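Local coordinates for protein GH3 beta-N-acetylglucosaminidase (Paenibacillaceae, PDB 6K5J) that probably hydrolyses terminal beta-linked N-acetylglucosamine residues from oligosaccharides, as a glycoside hydrolase family 3 beta-N-acetylglucosaminidase, at residues 17-22 against 332-337; 389-394 against 425-430; 463-468 against 491-496. All coordinates share one frame; numbering follows the deposited sequence.

Contact 1 of 3, residues 17-22 against 332-337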
loop_
_atom_site.group_PDB
_atom_site.type_symbol
_atom_site.label_atom_id
_atom_site.label_comp_id
_atom_site.label_asym_id
_atom_site.label_seq_id
_atom_site.Cartn_x
_atom_site.Cartn_y
_atom_site.Cartn_z
ATOM N N VAL A 17 7.960 -15.087 -23.557
ATOM C CA VAL A 17 7.856 -13.636 -23.451
ATOM C C VAL A 17 6.609 -13.258 -22.663
ATOM O O VAL A 17 6.640 -12.356 -21.818
ATOM C CB VAL A 17 7.880 -12.996 -24.854
ATOM C CG1 VAL A 17 7.290 -11.581 -24.829
ATOM C CG2 VAL A 17 9.313 -12.972 -25.395
ATOM N N GLY A 18 5.497 -13.952 -22.916
ATOM C CA GLY A 18 4.274 -13.666 -22.180
ATOM C C GLY A 18 4.410 -13.861 -20.680
ATOM O O GLY A 18 3.794 -13.127 -19.898
ATOM N N GLN A 19 5.218 -14.843 -20.257
ATOM C CA GLN A 19 5.437 -15.071 -18.828
ATOM C C GLN A 19 5.987 -13.833 -18.131
ATOM O O GLN A 19 5.777 -13.660 -16.926
ATOM C CB GLN A 19 6.398 -16.241 -18.613
ATOM C CG GLN A 19 5.754 -17.600 -18.745
ATOM C CD GLN A 19 4.620 -17.802 -17.757
ATOM O OE1 GLN A 19 4.837 -17.869 -16.543
ATOM N NE2 GLN A 19 3.399 -17.887 -18.275
ATOM N N LEU A 20 6.689 -12.971 -18.866
ATOM C CA LEU A 20 7.340 -11.797 -18.298
ATOM C C LEU A 20 6.399 -10.617 -18.078
ATOM O O LEU A 20 6.865 -9.558 -17.645
ATOM C CB LEU A 20 8.485 -11.354 -19.204
ATOM C CG LEU A 20 9.427 -12.459 -19.692
ATOM C CD1 LEU A 20 10.529 -11.857 -20.532
ATOM C CD2 LEU A 20 10.000 -13.212 -18.508
ATOM N N VAL A 21 5.106 -10.755 -18.345
ATOM C CA VAL A 21 4.188 -9.620 -18.266
ATOM C C VAL A 21 3.057 -9.939 -17.297
ATOM O O VAL A 21 2.487 -11.034 -17.333
ATOM C CB VAL A 21 3.638 -9.252 -19.654
ATOM C CG1 VAL A 21 2.588 -8.143 -19.538
ATOM C CG2 VAL A 21 4.797 -8.843 -20.569
ATOM N N MET A 22 2.744 -8.984 -16.426
ATOM C CA MET A 22 1.551 -9.031 -15.593
ATOM C C MET A 22 0.652 -7.872 -15.993
ATOM O O MET A 22 1.110 -6.722 -16.059
ATOM C CB MET A 22 1.898 -8.942 -14.102
ATOM C CG MET A 22 0.661 -8.876 -13.201
ATOM S SD MET A 22 1.115 -8.990 -11.460
ATOM C CE MET A 22 1.172 -10.777 -11.207
ATOM N N ARG A 332 12.742 -18.329 -12.929
ATOM C CA ARG A 332 12.388 -17.779 -11.625
ATOM C C ARG A 332 10.877 -17.695 -11.451
ATOM O O ARG A 332 10.356 -17.996 -10.371
ATOM C CB ARG A 332 13.021 -16.402 -11.447
ATOM C CG ARG A 332 14.535 -16.384 -11.532
ATOM C CD ARG A 332 15.021 -14.962 -11.331
ATOM N NE ARG A 332 16.474 -14.828 -11.287
ATOM C CZ ARG A 332 17.201 -14.119 -12.152
ATOM N NH1 ARG A 332 16.621 -13.460 -13.156
ATOM N NH2 ARG A 332 18.520 -14.046 -11.996
ATOM N N LEU A 333 10.152 -17.302 -12.508
ATOM C CA LEU A 333 8.697 -17.202 -12.409
ATOM C C LEU A 333 8.046 -18.577 -12.264
ATOM O O LEU A 333 7.134 -18.757 -11.449
ATOM C CB LEU A 333 8.140 -16.451 -13.622
ATOM C CG LEU A 333 8.555 -14.981 -13.619
ATOM C CD1 LEU A 333 8.565 -14.402 -15.043
ATOM C CD2 LEU A 333 7.649 -14.183 -12.679
ATOM N N LEU A 334 8.506 -19.564 -13.031
ATOM C CA LEU A 334 7.944 -20.905 -12.897
ATOM C C LEU A 334 8.237 -21.502 -11.518
ATOM O O LEU A 334 7.401 -22.226 -10.964
ATOM C CB LEU A 334 8.486 -21.802 -14.013
ATOM C CG LEU A 334 8.066 -21.447 -15.442
ATOM C CD1 LEU A 334 8.584 -22.468 -16.442
ATOM C CD2 LEU A 334 6.556 -21.328 -15.568
ATOM N N ALA A 335 9.412 -21.204 -10.946
ATOM C CA ALA A 335 9.740 -21.724 -9.619
ATOM C C ALA A 335 8.827 -21.128 -8.555
ATOM O O ALA A 335 8.349 -21.842 -7.667
ATOM C CB ALA A 335 11.207 -21.443 -9.280
ATOM N N LEU A 336 8.561 -19.820 -8.639
ATOM C CA LEU A 336 7.619 -19.195 -7.717
ATOM C C LEU A 336 6.223 -19.802 -7.866
ATOM O O LEU A 336 5.555 -20.116 -6.867
ATOM C CB LEU A 336 7.583 -17.681 -7.972
ATOM C CG LEU A 336 6.566 -16.918 -7.113
ATOM C CD1 LEU A 336 6.836 -17.162 -5.645
ATOM C CD2 LEU A 336 6.593 -15.422 -7.431
ATOM N N LYS A 337 5.783 -19.996 -9.105
ATOM C CA LYS A 337 4.444 -20.521 -9.355
ATOM C C LYS A 337 4.291 -21.935 -8.806
ATOM O O LYS A 337 3.233 -22.293 -8.276
ATOM C CB LYS A 337 4.146 -20.486 -10.854
ATOM C CG LYS A 337 3.831 -19.079 -11.384
ATOM C CD LYS A 337 3.625 -19.084 -12.889
ATOM C CE LYS A 337 3.085 -17.729 -13.361
ATOM N NZ LYS A 337 2.609 -17.752 -14.768
#

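Contact 2 of 3, residues 389-394 against 425-430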
loop_
_atom_site.group_PDB
_atom_site.type_symbol
_atom_site.label_atom_id
_atom_site.label_comp_id
_atom_site.label_asym_id
_atom_site.label_seq_id
_atom_site.Cartn_x
_atom_site.Cartn_y
_atom_site.Cartn_z
ATOM N N PRO A 389 -22.260 17.804 24.517
ATOM C CA PRO A 389 -22.207 17.374 23.115
ATOM C C PRO A 389 -20.782 17.409 22.588
ATOM O O PRO A 389 -19.907 18.099 23.117
ATOM C CB PRO A 389 -23.084 18.401 22.380
ATOM C CG PRO A 389 -23.796 19.170 23.464
ATOM C CD PRO A 389 -22.919 19.111 24.663
ATOM N N VAL A 390 -20.562 16.660 21.516
ATOM C CA VAL A 390 -19.262 16.578 20.864
ATOM C C VAL A 390 -19.464 16.839 19.380
ATOM O O VAL A 390 -20.286 16.178 18.733
ATOM C CB VAL A 390 -18.604 15.202 21.080
ATOM C CG1 VAL A 390 -17.171 15.188 20.519
ATOM C CG2 VAL A 390 -18.611 14.824 22.559
ATOM N N LEU A 391 -18.730 17.799 18.844
ATOM C CA LEU A 391 -18.697 18.024 17.409
ATOM C C LEU A 391 -17.501 17.273 16.835
ATOM O O LEU A 391 -16.356 17.563 17.189
ATOM C CB LEU A 391 -18.597 19.515 17.095
ATOM C CG LEU A 391 -18.426 19.819 15.601
ATOM C CD1 LEU A 391 -19.678 19.398 14.799
ATOM C CD2 LEU A 391 -18.099 21.279 15.384
ATOM N N VAL A 392 -17.760 16.306 15.965
ATOM C CA VAL A 392 -16.703 15.586 15.265
ATOM C C VAL A 392 -16.673 16.065 13.821
ATOM O O VAL A 392 -17.695 16.021 13.121
ATOM C CB VAL A 392 -16.903 14.063 15.333
ATOM C CG1 VAL A 392 -15.801 13.347 14.517
ATOM C CG2 VAL A 392 -16.909 13.589 16.791
ATOM N N VAL A 393 -15.508 16.522 13.376
ATOM C CA VAL A 393 -15.295 16.935 11.994
ATOM C C VAL A 393 -14.613 15.784 11.263
ATOM O O VAL A 393 -13.487 15.401 11.602
ATOM C CB VAL A 393 -14.466 18.226 11.917
ATOM C CG1 VAL A 393 -14.401 18.733 10.482
ATOM C CG2 VAL A 393 -15.075 19.291 12.823
ATOM N N TRP A 394 -15.300 15.210 10.281
ATOM C CA TRP A 394 -14.862 13.964 9.662
ATOM C C TRP A 394 -14.499 14.219 8.209
ATOM O O TRP A 394 -15.357 14.671 7.435
ATOM C CB TRP A 394 -15.945 12.891 9.765
ATOM C CG TRP A 394 -15.537 11.590 9.126
ATOM C CD1 TRP A 394 -15.928 11.116 7.903
ATOM C CD2 TRP A 394 -14.644 10.609 9.670
ATOM N NE1 TRP A 394 -15.327 9.902 7.650
ATOM C CE2 TRP A 394 -14.534 9.569 8.718
ATOM C CE3 TRP A 394 -13.917 10.514 10.865
ATOM C CZ2 TRP A 394 -13.741 8.438 8.930
ATOM C CZ3 TRP A 394 -13.122 9.388 11.072
ATOM C CH2 TRP A 394 -13.040 8.369 10.105
ATOM N N ASN A 425 -22.456 15.246 17.170
ATOM C CA ASN A 425 -22.784 15.834 15.879
ATOM C C ASN A 425 -21.571 15.601 14.980
ATOM O O ASN A 425 -20.563 16.294 15.116
ATOM C CB ASN A 425 -23.096 17.320 16.035
ATOM C CG ASN A 425 -23.567 17.963 14.742
ATOM O OD1 ASN A 425 -23.347 17.432 13.655
ATOM N ND2 ASN A 425 -24.242 19.105 14.859
ATOM N N GLU A 426 -21.655 14.624 14.068
ATOM C CA GLU A 426 -20.562 14.355 13.132
ATOM C C GLU A 426 -20.828 15.023 11.787
ATOM O O GLU A 426 -21.786 14.673 11.087
ATOM C CB GLU A 426 -20.334 12.861 12.925
ATOM C CG GLU A 426 -19.077 12.589 12.100
ATOM C CD GLU A 426 -18.598 11.154 12.213
ATOM O OE1 GLU A 426 -19.377 10.234 11.878
ATOM O OE2 GLU A 426 -17.442 10.949 12.658
ATOM N N GLN A 427 -19.950 15.948 11.414
ATOM C CA GLN A 427 -20.043 16.690 10.164
ATOM C C GLN A 427 -18.953 16.210 9.217
ATOM O O GLN A 427 -17.764 16.279 9.548
ATOM C CB GLN A 427 -19.899 18.188 10.419
ATOM C CG GLN A 427 -21.066 18.794 11.193
ATOM C CD GLN A 427 -22.345 18.808 10.377
ATOM O OE1 GLN A 427 -22.316 19.063 9.174
ATOM N NE2 GLN A 427 -23.473 18.518 11.025
ATOM N N THR A 428 -19.351 15.730 8.044
ATOM C CA THR A 428 -18.396 15.277 7.044
ATOM C C THR A 428 -18.022 16.429 6.127
ATOM O O THR A 428 -18.898 17.109 5.581
ATOM C CB THR A 428 -18.961 14.123 6.223
ATOM O OG1 THR A 428 -19.239 13.027 7.092
ATOM C CG2 THR A 428 -17.954 13.679 5.152
ATOM N N ILE A 429 -16.721 16.648 5.959
ATOM C CA ILE A 429 -16.211 17.693 5.087
ATOM C C ILE A 429 -15.165 17.082 4.163
ATOM O O ILE A 429 -14.666 15.979 4.391
ATOM C CB ILE A 429 -15.620 18.878 5.876
ATOM C CG1 ILE A 429 -14.336 18.458 6.599
ATOM C CG2 ILE A 429 -16.665 19.437 6.851
ATOM C CD1 ILE A 429 -13.524 19.631 7.160
ATOM N N GLY A 430 -14.853 17.802 3.093
ATOM C CA GLY A 430 -13.840 17.335 2.173
ATOM C C GLY A 430 -12.446 17.503 2.743
ATOM O O GLY A 430 -12.184 18.383 3.567
#

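Contact 3 of 3, residues 463-468 against 491-496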
loop_
_atom_site.group_PDB
_atom_site.type_symbol
_atom_site.label_atom_id
_atom_site.label_comp_id
_atom_site.label_asym_id
_atom_site.label_seq_id
_atom_site.Cartn_x
_atom_site.Cartn_y
_atom_site.Cartn_z
ATOM N N ASP A 463 -6.420 24.515 3.164
ATOM C CA ASP A 463 -7.720 24.944 3.682
ATOM C C ASP A 463 -8.152 24.104 4.876
ATOM O O ASP A 463 -8.846 24.607 5.773
ATOM C CB ASP A 463 -8.787 24.879 2.586
ATOM C CG ASP A 463 -8.504 25.829 1.437
ATOM O OD1 ASP A 463 -7.829 26.853 1.662
ATOM O OD2 ASP A 463 -8.954 25.539 0.310
ATOM N N GLN A 464 -7.771 22.823 4.894
ATOM C CA GLN A 464 -8.015 21.994 6.067
ATOM C C GLN A 464 -7.203 22.487 7.257
ATOM O O GLN A 464 -7.731 22.626 8.366
ATOM C CB GLN A 464 -7.679 20.532 5.759
ATOM C CG GLN A 464 -8.098 19.568 6.853
ATOM C CD GLN A 464 -7.560 18.155 6.643
ATOM O OE1 GLN A 464 -7.262 17.464 7.606
ATOM N NE2 GLN A 464 -7.426 17.733 5.385
ATOM N N ALA A 465 -5.910 22.755 7.049
ATOM C CA ALA A 465 -5.069 23.194 8.157
ATOM C C ALA A 465 -5.519 24.548 8.686
ATOM O O ALA A 465 -5.477 24.798 9.898
ATOM C CB ALA A 465 -3.601 23.243 7.727
ATOM N N ALA A 466 -5.960 25.434 7.792
ATOM C CA ALA A 466 -6.399 26.760 8.216
ATOM C C ALA A 466 -7.661 26.680 9.067
ATOM O O ALA A 466 -7.785 27.402 10.063
ATOM C CB ALA A 466 -6.620 27.654 6.994
ATOM N N LEU A 467 -8.607 25.810 8.693
ATOM C CA LEU A 467 -9.785 25.594 9.522
ATOM C C LEU A 467 -9.390 25.125 10.915
ATOM O O LEU A 467 -9.890 25.637 11.923
ATOM C CB LEU A 467 -10.723 24.582 8.863
ATOM C CG LEU A 467 -11.884 24.065 9.720
ATOM C CD1 LEU A 467 -12.737 25.220 10.212
ATOM C CD2 LEU A 467 -12.736 23.072 8.937
ATOM N N ILE A 468 -8.478 24.150 10.990
ATOM C CA ILE A 468 -8.055 23.629 12.286
ATOM C C ILE A 468 -7.394 24.724 13.116
ATOM O O ILE A 468 -7.688 24.890 14.307
ATOM C CB ILE A 468 -7.112 22.426 12.104
ATOM C CG1 ILE A 468 -7.855 21.259 11.461
ATOM C CG2 ILE A 468 -6.532 22.038 13.444
ATOM C CD1 ILE A 468 -6.925 20.133 10.974
ATOM N N ASN A 491 2.939 19.290 12.234
ATOM C CA ASN A 491 3.944 20.267 11.810
ATOM C C ASN A 491 3.318 21.520 11.215
ATOM O O ASN A 491 3.966 22.574 11.191
ATOM C CB ASN A 491 4.894 19.651 10.774
ATOM C CG ASN A 491 5.801 18.601 11.367
ATOM O OD1 ASN A 491 5.972 18.531 12.584
ATOM N ND2 ASN A 491 6.393 17.776 10.511
ATOM N N ALA A 492 2.085 21.421 10.724
ATOM C CA ALA A 492 1.360 22.538 10.145
ATOM C C ALA A 492 0.348 23.149 11.104
ATOM O O ALA A 492 -0.426 24.013 10.687
ATOM C CB ALA A 492 0.649 22.098 8.860
ATOM N N LEU A 493 0.336 22.724 12.370
ATOM C CA LEU A 493 -0.719 23.090 13.324
ATOM C C LEU A 493 -0.122 23.616 14.630
ATOM O O LEU A 493 -0.317 23.033 15.702
ATOM C CB LEU A 493 -1.632 21.888 13.586
ATOM C CG LEU A 493 -2.316 21.307 12.353
ATOM C CD1 LEU A 493 -3.005 19.976 12.693
ATOM C CD2 LEU A 493 -3.324 22.303 11.762
ATOM N N PRO A 494 0.591 24.745 14.586
ATOM C CA PRO A 494 1.313 25.193 15.789
ATOM C C PRO A 494 0.417 25.641 16.938
ATOM O O PRO A 494 0.879 25.635 18.085
ATOM C CB PRO A 494 2.187 26.348 15.267
ATOM C CG PRO A 494 1.490 26.830 14.036
ATOM C CD PRO A 494 0.836 25.624 13.424
ATOM N N THR A 495 -0.839 26.008 16.681
ATOM C CA THR A 495 -1.739 26.475 17.729
ATOM C C THR A 495 -2.494 25.345 18.415
ATOM O O THR A 495 -3.058 25.554 19.499
ATOM C CB THR A 495 -2.742 27.473 17.140
ATOM O OG1 THR A 495 -2.055 28.333 16.221
ATOM C CG2 THR A 495 -3.395 28.320 18.238
ATOM N N VAL A 496 -2.505 24.151 17.816
ATOM C CA VAL A 496 -3.250 23.028 18.382
ATOM C C VAL A 496 -2.605 22.608 19.694
ATOM O O VAL A 496 -1.378 22.497 19.792
ATOM C CB VAL A 496 -3.299 21.880 17.361
ATOM C CG1 VAL A 496 -3.709 20.567 18.010
ATOM C CG2 VAL A 496 -4.239 22.239 16.238
#

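Contact 1 of 3, residues 17-22 against 332-337
The side chains of Q19 and K337 meet at an oblique angle, amide oxygen to ammonium nitrogen. K337 NZ gives a hydrogen bond of 2.9 Å to Q19 OE1. It lies in the plane of the amide, on a lone pair, with a C=O...N angle of 118°. The lysine chain is extended beyond CG, which carries NZ out from helix 323-339. The glutamine chain is bent at chi2 (-59°), with CD folded back rather than drawn out straight. K337 NZ also bonds to P77 O and G44 O, so three oxygens hold this buried ammonium. L334 CD2 also approaches Q19 OE1, at 4.0 Å. An alanine in place of Q19 would probably leave the buried K337 ammonium one oxygen short and open a gap beside L334. Next to this pair, L333 and L20 cross at about a right angle. They touch by their methyls, L333 CD1 to L20 CD2 at 3.9 Å. L333 CD1 also rests 3.4 Å from the backbone Q19 O. The contact sets helix 323-339 against the turn from helix 13-19 into strand 21-23, in the TIM-barrel-type N-terminal domain of family 3 glycosidases.

Contact 2 of 3, residues 389-394 against 425-430
Q427 N gives a hydrogen bond of 2.8 Å to V392 O. It is one of five N-H...O bonds that join the two backbones as parallel neighbours. Beside it, E426 OE2 lies 3.4 Å from V392 CG1. E426 and W394 run side by side, pointing the same way, with carboxylate and indole planes 46° apart. CG of W394 is anti to the backbone N (chi1 180°), which places it beside E426 OE2. The carboxylate is held at both oxygens from outside, E426 OE1 by T412 OG1 and E426 OE2 by G414 N. T428 OG1 sits at the indole edge, 3.9 Å from W394 CD1. On the other face N425 and Q427 join in a bond within their own strand: Q427 NE2 reaches a lone pair of N425 OD1 at 2.8 Å. L391 CD1 packs on Q427 CG at 3.9 Å, and V393 CG1 meets I429 CD1 at 3.6 Å. The two strands belong to a beta-alpha-beta unit through helix 413-419, which covers V392 and W394. Helix 435-447 covers Q427 and I429 on the other face. Strand 424-430 is the sheet edge, and strand 450-455 flanks 390-396 on its other side.

Contact 3 of 3, residues 463-468 against 491-496
I468 CG2 touches two side chains of the loop at once. It lies 3.6 Å from L493 CD2 and 3.6 Å from V496 CG2. I468 crosses both of them obliquely. CG2 of I468 is anti to the backbone N (chi1 -65° to CG1), which turns this methyl to the loop. One helical turn earlier, A465 also faces the loop. Its backbone O is 3.8 Å from L493 CD2, and A465 CB is 4.2 Å from the same methyl. L493 CD2 therefore settles between A465 and I468, two residues on one side of helix 462-472. A465 CB also approaches the backbone A492 O at 4.4 Å, which is a loose contact. The link is apolar packing between side chains and has no polar bond of its own. Helix 462-472 follows strand 450-455 and packs on its sheet, in an alpha/beta domain consistent with the C-terminal domain of family 3 enzymes. The loop leads from strand 478-483 to strand 499-501. L493 to V496 form a type I beta turn, closed by V496 N bonding to L493 O at 3.2 Å. This turn brings L493 and V496 to the same helix. R377 NH1 binds both L493 O and V496 O, which fixes the turn from outside. T495 OG1 bonds to E469 OE1, a second tie between loop and helix. On the helix side, I468 packs on V453 and S455 of strand 450-455.

From the N terminus, contact 1 comes first. It closes a loop of more than 300 residues by bringing helix 323-339 back to residues 17-22, so it joins the two ends of the TIM-barrel-type domain. Contact 2 opens only after contact 1 has closed. It spans about 30 residues and pairs strands 390-396 and 424-430. Contact 3 follows, closes a loop of 22 residues and joins helix 462-472 to a loop past strand 478-483. The three lie in series; none nests in or crosses another. Contact 1 is far from the others, with centres 49 Å away across the chain's centre. Contacts 2 and 3 share one side and touch, I429 CD1 to L467 CD2 at 4.0 Å.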